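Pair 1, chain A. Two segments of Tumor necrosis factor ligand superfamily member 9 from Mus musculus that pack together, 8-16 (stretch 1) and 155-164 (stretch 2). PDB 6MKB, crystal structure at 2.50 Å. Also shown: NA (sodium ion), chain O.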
# COMPACT_ATOMS: atom_id res chain seq x y z
N PRO A 8 10.62 -9.78 14.97
CA PRO A 8 10.51 -9.29 13.58
C PRO A 8 11.11 -7.89 13.38
O PRO A 8 10.97 -7.04 14.26
CB PRO A 8 9.00 -9.29 13.31
CG PRO A 8 8.45 -10.29 14.32
CD PRO A 8 9.27 -10.03 15.54
N VAL A 9 11.80 -7.68 12.25
CA VAL A 9 12.39 -6.38 11.93
C VAL A 9 11.32 -5.60 11.20
O VAL A 9 10.90 -6.00 10.11
CB VAL A 9 13.71 -6.53 11.14
CG1 VAL A 9 14.25 -5.17 10.70
CG2 VAL A 9 14.76 -7.29 11.95
N PHE A 10 10.79 -4.55 11.86
CA PHE A 10 9.68 -3.73 11.36
C PHE A 10 9.76 -2.31 11.90
O PHE A 10 10.13 -2.10 13.05
CB PHE A 10 8.32 -4.38 11.79
CG PHE A 10 7.06 -3.62 11.38
CD1 PHE A 10 6.55 -3.73 10.09
CD2 PHE A 10 6.39 -2.81 12.29
CE1 PHE A 10 5.40 -3.03 9.71
CE2 PHE A 10 5.24 -2.12 11.91
CZ PHE A 10 4.75 -2.23 10.63
N ALA A 11 9.35 -1.35 11.07
CA ALA A 11 9.25 0.06 11.42
C ALA A 11 8.05 0.70 10.72
O ALA A 11 7.77 0.36 9.57
CB ALA A 11 10.52 0.80 11.05
N LYS A 12 7.36 1.60 11.41
CA LYS A 12 6.25 2.39 10.88
C LYS A 12 6.31 3.76 11.52
O LYS A 12 5.90 3.92 12.67
CB LYS A 12 4.86 1.74 11.07
CG LYS A 12 3.77 2.45 10.27
CD LYS A 12 2.35 1.94 10.53
CE LYS A 12 1.37 2.98 10.02
NZ LYS A 12 -0.02 2.50 10.04
N LEU A 13 6.91 4.72 10.80
CA LEU A 13 7.08 6.11 11.22
C LEU A 13 5.88 6.91 10.80
O LEU A 13 5.27 6.59 9.79
CB LEU A 13 8.38 6.72 10.64
CG LEU A 13 9.67 5.94 10.89
CD1 LEU A 13 10.84 6.60 10.23
CD2 LEU A 13 9.95 5.74 12.35
N LEU A 14 5.51 7.93 11.58
CA LEU A 14 4.36 8.80 11.31
C LEU A 14 4.87 10.20 11.08
O LEU A 14 5.69 10.69 11.85
CB LEU A 14 3.32 8.74 12.44
CG LEU A 14 2.80 7.35 12.87
CD1 LEU A 14 1.78 7.50 13.98
CD2 LEU A 14 2.17 6.59 11.71
N ALA A 15 4.46 10.81 9.97
CA ALA A 15 4.97 12.10 9.54
C ALA A 15 4.59 13.22 10.49
O ALA A 15 3.44 13.31 10.93
CB ALA A 15 4.47 12.42 8.14
N LYS A 16 5.56 14.10 10.79
CA LYS A 16 5.31 15.32 11.56
C LYS A 16 4.42 16.21 10.70
O LYS A 16 4.40 16.07 9.48
CB LYS A 16 6.62 16.00 11.93
CG LYS A 16 7.34 15.37 13.11
CD LYS A 16 8.44 16.28 13.61
CE LYS A 16 9.30 15.62 14.66
NZ LYS A 16 10.33 16.55 15.20
N ASN A 155 -4.96 12.18 10.49
CA ASN A 155 -4.80 11.50 9.19
C ASN A 155 -3.33 11.54 8.83
O ASN A 155 -2.90 12.30 7.94
CB ASN A 155 -5.67 12.15 8.11
CG ASN A 155 -7.13 12.16 8.41
OD1 ASN A 155 -7.69 11.16 8.86
ND2 ASN A 155 -7.77 13.29 8.17
N THR A 156 -2.53 10.77 9.57
CA THR A 156 -1.09 10.81 9.48
C THR A 156 -0.50 9.92 8.38
O THR A 156 -0.73 8.71 8.35
CB THR A 156 -0.45 10.46 10.82
OG1 THR A 156 -1.41 10.68 11.85
CG2 THR A 156 0.79 11.27 11.09
N THR A 157 0.33 10.54 7.54
CA THR A 157 1.14 9.95 6.51
C THR A 157 2.18 9.05 7.23
O THR A 157 2.66 9.38 8.32
CB THR A 157 1.74 11.10 5.67
OG1 THR A 157 0.69 11.72 4.92
CG2 THR A 157 2.92 10.68 4.76
N SER A 158 2.46 7.89 6.66
CA SER A 158 3.38 6.94 7.26
C SER A 158 4.40 6.41 6.26
O SER A 158 4.21 6.45 5.04
CB SER A 158 2.62 5.79 7.90
OG SER A 158 1.89 5.07 6.91
N PHE A 159 5.51 5.95 6.80
CA PHE A 159 6.59 5.35 6.06
C PHE A 159 7.18 4.27 6.95
O PHE A 159 7.30 4.46 8.16
CB PHE A 159 7.61 6.42 5.65
CG PHE A 159 9.06 6.04 5.50
CD1 PHE A 159 9.46 5.10 4.54
CD2 PHE A 159 10.05 6.73 6.20
CE1 PHE A 159 10.81 4.77 4.38
CE2 PHE A 159 11.40 6.44 6.00
CZ PHE A 159 11.78 5.46 5.11
N GLY A 160 7.50 3.14 6.34
CA GLY A 160 8.14 2.04 7.04
C GLY A 160 8.65 0.94 6.15
O GLY A 160 8.69 1.09 4.92
N LEU A 161 9.06 -0.16 6.77
CA LEU A 161 9.60 -1.36 6.11
C LEU A 161 9.63 -2.51 7.07
O LEU A 161 9.43 -2.34 8.28
CB LEU A 161 11.02 -1.17 5.49
CG LEU A 161 12.10 -0.30 6.20
CD1 LEU A 161 12.40 -0.77 7.58
CD2 LEU A 161 13.38 -0.35 5.46
N PHE A 162 9.85 -3.70 6.51
CA PHE A 162 10.02 -4.92 7.26
C PHE A 162 10.91 -5.89 6.51
O PHE A 162 10.83 -5.98 5.29
CB PHE A 162 8.70 -5.58 7.66
CG PHE A 162 7.56 -5.72 6.70
CD1 PHE A 162 7.46 -6.84 5.89
CD2 PHE A 162 6.48 -4.84 6.75
CE1 PHE A 162 6.32 -7.04 5.09
CE2 PHE A 162 5.34 -5.04 5.95
CZ PHE A 162 5.25 -6.15 5.14
N LEU A 163 11.77 -6.61 7.24
CA LEU A 163 12.66 -7.60 6.66
C LEU A 163 11.88 -8.86 6.34
O LEU A 163 11.32 -9.50 7.24
CB LEU A 163 13.86 -7.89 7.59
CG LEU A 163 14.90 -8.93 7.12
CD1 LEU A 163 15.48 -8.56 5.74
CD2 LEU A 163 16.04 -9.04 8.13
N VAL A 164 11.85 -9.22 5.06
CA VAL A 164 11.14 -10.35 4.47
C VAL A 164 12.10 -11.55 4.29
O VAL A 164 11.73 -12.69 4.53
CB VAL A 164 10.51 -9.88 3.12
CG1 VAL A 164 10.17 -11.02 2.19
CG2 VAL A 164 9.29 -9.00 3.36
NA NA O . -3.20 14.42 6.52
O HOH W 1 11.87 -9.59 10.00

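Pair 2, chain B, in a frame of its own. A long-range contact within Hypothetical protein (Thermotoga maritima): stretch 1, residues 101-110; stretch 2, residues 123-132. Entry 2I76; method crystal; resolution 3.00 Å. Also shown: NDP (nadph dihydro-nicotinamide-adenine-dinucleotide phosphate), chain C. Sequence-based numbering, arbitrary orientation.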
# COMPACT_ATOMS: atom_id res chain seq x y z
N GLY B 101 -17.63 -12.48 31.37
CA GLY B 101 -16.74 -11.33 31.29
C GLY B 101 -15.68 -11.52 30.22
O GLY B 101 -14.60 -12.01 30.52
N ARG B 102 -15.99 -11.13 28.99
CA ARG B 102 -15.04 -11.31 27.89
C ARG B 102 -14.70 -10.05 27.10
O ARG B 102 -15.29 -9.00 27.31
CB ARG B 102 -15.56 -12.40 26.94
CG ARG B 102 -17.01 -12.23 26.56
CD ARG B 102 -17.51 -13.41 25.77
NE ARG B 102 -18.97 -13.40 25.64
CZ ARG B 102 -19.66 -12.43 25.05
NH1 ARG B 102 -19.03 -11.38 24.52
NH2 ARG B 102 -20.99 -12.51 25.01
N ALA B 103 -13.73 -10.18 26.20
CA ALA B 103 -13.30 -9.07 25.37
C ALA B 103 -12.29 -9.50 24.31
O ALA B 103 -11.82 -10.64 24.31
CB ALA B 103 -12.71 -7.95 26.24
N SER B 104 -11.95 -8.57 23.42
CA SER B 104 -11.02 -8.84 22.34
C SER B 104 -10.27 -7.56 21.95
O SER B 104 -10.91 -6.57 21.56
CB SER B 104 -11.81 -9.38 21.13
OG SER B 104 -10.99 -9.61 20.00
N ILE B 105 -8.95 -7.55 22.08
CA ILE B 105 -8.15 -6.37 21.69
C ILE B 105 -7.15 -6.72 20.59
O ILE B 105 -6.25 -7.55 20.77
CB ILE B 105 -7.40 -5.70 22.89
CG1 ILE B 105 -6.64 -4.47 22.36
CG2 ILE B 105 -6.48 -6.68 23.58
CD1 ILE B 105 -6.37 -3.38 23.37
N HIS B 106 -7.32 -6.05 19.44
CA HIS B 106 -6.49 -6.32 18.28
C HIS B 106 -5.68 -5.17 17.71
O HIS B 106 -6.23 -4.25 17.10
CB HIS B 106 -7.35 -6.93 17.16
CG HIS B 106 -6.57 -7.26 15.93
ND1 HIS B 106 -6.41 -6.38 14.88
CD2 HIS B 106 -5.82 -8.35 15.62
CE1 HIS B 106 -5.60 -6.91 13.99
NE2 HIS B 106 -5.23 -8.10 14.41
N PRO B 107 -4.35 -5.22 17.89
CA PRO B 107 -3.40 -4.21 17.41
C PRO B 107 -3.05 -4.43 15.94
O PRO B 107 -2.51 -5.49 15.58
CB PRO B 107 -2.20 -4.41 18.33
CG PRO B 107 -2.19 -5.88 18.49
CD PRO B 107 -3.65 -6.21 18.73
N ASN B 108 -3.37 -3.46 15.08
CA ASN B 108 -3.06 -3.60 13.66
C ASN B 108 -1.60 -3.24 13.49
O ASN B 108 -1.24 -2.09 13.29
CB ASN B 108 -3.94 -2.69 12.80
CG ASN B 108 -5.41 -3.08 12.83
OD1 ASN B 108 -6.13 -2.79 13.78
ND2 ASN B 108 -5.85 -3.76 11.79
N PHE B 109 -0.75 -4.25 13.59
CA PHE B 109 0.69 -4.05 13.48
C PHE B 109 1.34 -5.43 13.46
O PHE B 109 0.73 -6.43 13.86
CB PHE B 109 1.17 -3.24 14.70
CG PHE B 109 2.41 -2.40 14.44
CD1 PHE B 109 3.69 -2.95 14.57
CD2 PHE B 109 2.29 -1.04 14.14
CE1 PHE B 109 4.83 -2.15 14.40
CE2 PHE B 109 3.43 -0.24 13.96
CZ PHE B 109 4.70 -0.79 14.10
N SER B 110 2.57 -5.49 12.97
CA SER B 110 3.29 -6.75 12.91
C SER B 110 4.41 -6.74 13.95
O SER B 110 5.23 -5.82 14.00
CB SER B 110 3.86 -6.96 11.51
OG SER B 110 4.43 -8.25 11.41
N GLN B 123 1.20 4.92 17.28
CA GLN B 123 0.40 4.83 16.06
C GLN B 123 -0.10 3.43 15.73
O GLN B 123 0.16 2.91 14.64
CB GLN B 123 1.22 5.37 14.90
CG GLN B 123 2.60 4.75 14.83
CD GLN B 123 3.60 5.64 14.17
OE1 GLN B 123 3.82 6.78 14.61
NE2 GLN B 123 4.24 5.15 13.11
N ILE B 124 -0.81 2.82 16.67
CA ILE B 124 -1.37 1.49 16.49
C ILE B 124 -2.86 1.58 16.76
O ILE B 124 -3.28 1.64 17.91
CB ILE B 124 -0.77 0.48 17.48
CG1 ILE B 124 0.70 0.26 17.17
CG2 ILE B 124 -1.50 -0.85 17.39
CD1 ILE B 124 1.38 -0.72 18.12
N VAL B 125 -3.65 1.62 15.70
CA VAL B 125 -5.09 1.69 15.86
C VAL B 125 -5.55 0.31 16.33
O VAL B 125 -5.23 -0.71 15.70
CB VAL B 125 -5.78 2.03 14.53
CG1 VAL B 125 -7.29 1.99 14.71
CG2 VAL B 125 -5.33 3.40 14.06
N PHE B 126 -6.29 0.28 17.43
CA PHE B 126 -6.79 -0.98 17.97
C PHE B 126 -8.21 -1.35 17.59
O PHE B 126 -9.11 -0.50 17.52
CB PHE B 126 -6.69 -1.01 19.49
CG PHE B 126 -5.30 -1.09 20.01
CD1 PHE B 126 -4.64 0.05 20.45
CD2 PHE B 126 -4.64 -2.31 20.07
CE1 PHE B 126 -3.35 -0.02 20.96
CE2 PHE B 126 -3.35 -2.40 20.57
CZ PHE B 126 -2.70 -1.25 21.01
N GLY B 127 -8.41 -2.63 17.35
CA GLY B 127 -9.73 -3.13 17.04
C GLY B 127 -10.20 -3.83 18.29
O GLY B 127 -9.77 -4.95 18.59
N LEU B 128 -11.06 -3.17 19.05
CA LEU B 128 -11.57 -3.75 20.28
C LEU B 128 -12.95 -4.30 19.99
O LEU B 128 -13.56 -3.99 18.97
CB LEU B 128 -11.62 -2.70 21.39
CG LEU B 128 -10.49 -1.68 21.40
CD1 LEU B 128 -10.52 -0.90 22.70
CD2 LEU B 128 -9.16 -2.38 21.25
N GLU B 129 -13.44 -5.13 20.91
CA GLU B 129 -14.75 -5.77 20.79
C GLU B 129 -14.81 -6.68 22.02
O GLU B 129 -14.14 -7.71 22.09
CB GLU B 129 -14.80 -6.56 19.48
CG GLU B 129 -15.96 -7.52 19.29
CD GLU B 129 -15.69 -8.89 19.91
OE1 GLU B 129 -16.29 -9.20 20.96
OE2 GLU B 129 -14.87 -9.64 19.35
N GLY B 130 -15.60 -6.27 23.01
CA GLY B 130 -15.70 -7.06 24.22
C GLY B 130 -17.08 -7.16 24.83
O GLY B 130 -18.09 -6.71 24.28
N ASP B 131 -17.09 -7.77 26.01
CA ASP B 131 -18.29 -7.98 26.81
C ASP B 131 -18.86 -6.63 27.24
O ASP B 131 -18.29 -5.59 26.92
CB ASP B 131 -17.92 -8.83 28.03
CG ASP B 131 -19.10 -9.11 28.92
OD1 ASP B 131 -19.44 -8.26 29.76
OD2 ASP B 131 -19.69 -10.20 28.76
N GLU B 132 -19.97 -6.64 27.96
CA GLU B 132 -20.53 -5.39 28.42
C GLU B 132 -19.51 -4.80 29.39
O GLU B 132 -19.08 -3.67 29.25
CB GLU B 132 -21.88 -5.66 29.14
PA NDP C . 3.02 -16.84 18.80
O1A NDP C . 4.18 -15.98 18.89
O2A NDP C . 2.98 -18.08 17.94
O5B NDP C . 2.62 -17.25 20.31
C5B NDP C . 3.55 -18.03 21.03
C4B NDP C . 2.90 -18.26 22.37
O4B NDP C . 1.70 -19.08 22.10
C3B NDP C . 3.75 -19.04 23.28
O3B NDP C . 3.57 -18.56 24.61
C2B NDP C . 3.34 -20.43 23.14
O2B NDP C . 3.69 -21.43 24.11
C1B NDP C . 1.88 -20.29 22.85
N9A NDP C . 1.43 -21.50 22.09
C8A NDP C . 1.74 -21.88 20.75
N7A NDP C . 1.17 -23.03 20.44
C5A NDP C . 0.49 -23.45 21.55
C6A NDP C . -0.33 -24.59 21.86
N6A NDP C . -0.53 -25.55 20.93
N1A NDP C . -0.90 -24.71 23.12
C2A NDP C . -0.69 -23.73 24.06
N3A NDP C . 0.06 -22.61 23.86
C4A NDP C . 0.62 -22.52 22.57
O3 NDP C . 1.75 -16.00 18.50
PN NDP C . 0.83 -15.05 17.51
O1N NDP C . 0.76 -16.10 16.48
O2N NDP C . 1.78 -13.89 17.39
O5D NDP C . -0.57 -14.48 17.96
C5D NDP C . -1.17 -14.78 19.25
C4D NDP C . -2.53 -14.01 19.29
O4D NDP C . -2.27 -12.63 19.03
C3D NDP C . -3.53 -14.47 18.23
O3D NDP C . -4.83 -14.51 18.83
C2D NDP C . -3.39 -13.46 17.10
O2D NDP C . -4.55 -13.42 16.29
C1D NDP C . -3.06 -12.16 17.92
N1N NDP C . -2.26 -11.12 17.14
C2N NDP C . -0.94 -11.44 16.65
C3N NDP C . -0.25 -10.36 15.90
C7N NDP C . 1.10 -10.58 15.35
O7N NDP C . 1.73 -9.71 14.69
N7N NDP C . 1.74 -11.78 15.55
C4N NDP C . -0.91 -9.12 15.72
C5N NDP C . -2.18 -8.84 16.21
C6N NDP C . -2.86 -9.84 16.92
P2B NDP C . 4.51 -21.20 25.40
O1X NDP C . 4.56 -22.56 25.94
O2X NDP C . 3.78 -20.27 26.30
O3X NDP C . 5.90 -20.67 25.07

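Two antiparallel strands lying side by side form a frame that very different side chains can fill, and these two pairs illustrate the point. The N-to-C directions of the strands meet at 171° in pair 1 and 164° in pair 2, the axes approach to 4.5 Å in both, and 14 central residues superpose with an RMSD of 0.6 Å.

The match is close where Leu A13 falls on His B106 and Phe A159 on Gly B127. In each pair these residues face each other as a hydrogen-bonded couple: Leu A13 N donates to Phe A159 O (2.7 Å) and Phe A159 N to Leu A13 O (3.1 Å), while His B106 N donates to Gly B127 O (2.8 Å) and Gly B127 N to His B106 O (2.7 Å). Away from this point the ladders differ in quality. Pair 1 continues with Ala A11 N to Leu A161 O (3.0 Å) and its reciprocal, Leu A161 N to Ala A11 O (3.1 Å). At the matching Ser B104 and Glu B129, the bond from Glu B129 N to Ser B104 O (3.0 Å) is weak, and Ser B104 N lies 2.7 Å from Glu B129 O at an angle too poor for a hydrogen bond.

Because the backbone fixes where side chains emerge, bulk can be distributed differently over the same positions. On the face carrying Lys A12, Leu A14 and Ser A158, Gly A160 has no side chain. An ideal CB on Gly A160 would sit 2.0 Å from Ala A11 O, a clash, so the backbone as placed has no room for a side chain there; the extended Lys A12 passes over the small Ser A158, CE to CB 3.7 Å. In pair 2, Ile B105, Pro B107, Phe B126 and Leu B128 match Lys A12, Leu A14, Ser A158 and Gly A160 in turn. Ile B105 CG1 reaches Leu B128 CD2 at 3.5 Å and Phe B126 CD2 at 3.7 Å, and Pro B107 CB lies 3.2 Å from Phe B126 CE2, making a continuous apolar cluster.

Two residues along, at the next pair on this face, the solution reverses. Phe A10 and Phe A162 meet rim to rim, CD1 to CD2 at 3.5 Å, whereas Ala B103 and Gly B130 bring their CA atoms to 3.3 Å. An ideal CB on Gly B130 would clash with Ala B103 CB, 2.7 Å away.

The other face shows the same exchange: Leu A13 CD1 touches Phe A159 CD2 at 4.1 Å, but the residue paired with His B106 is Gly B127, which has no side chain, and the imidazole instead approaches the bound NADPH, with His B106 CD2 3.6 Å from NDP C6N.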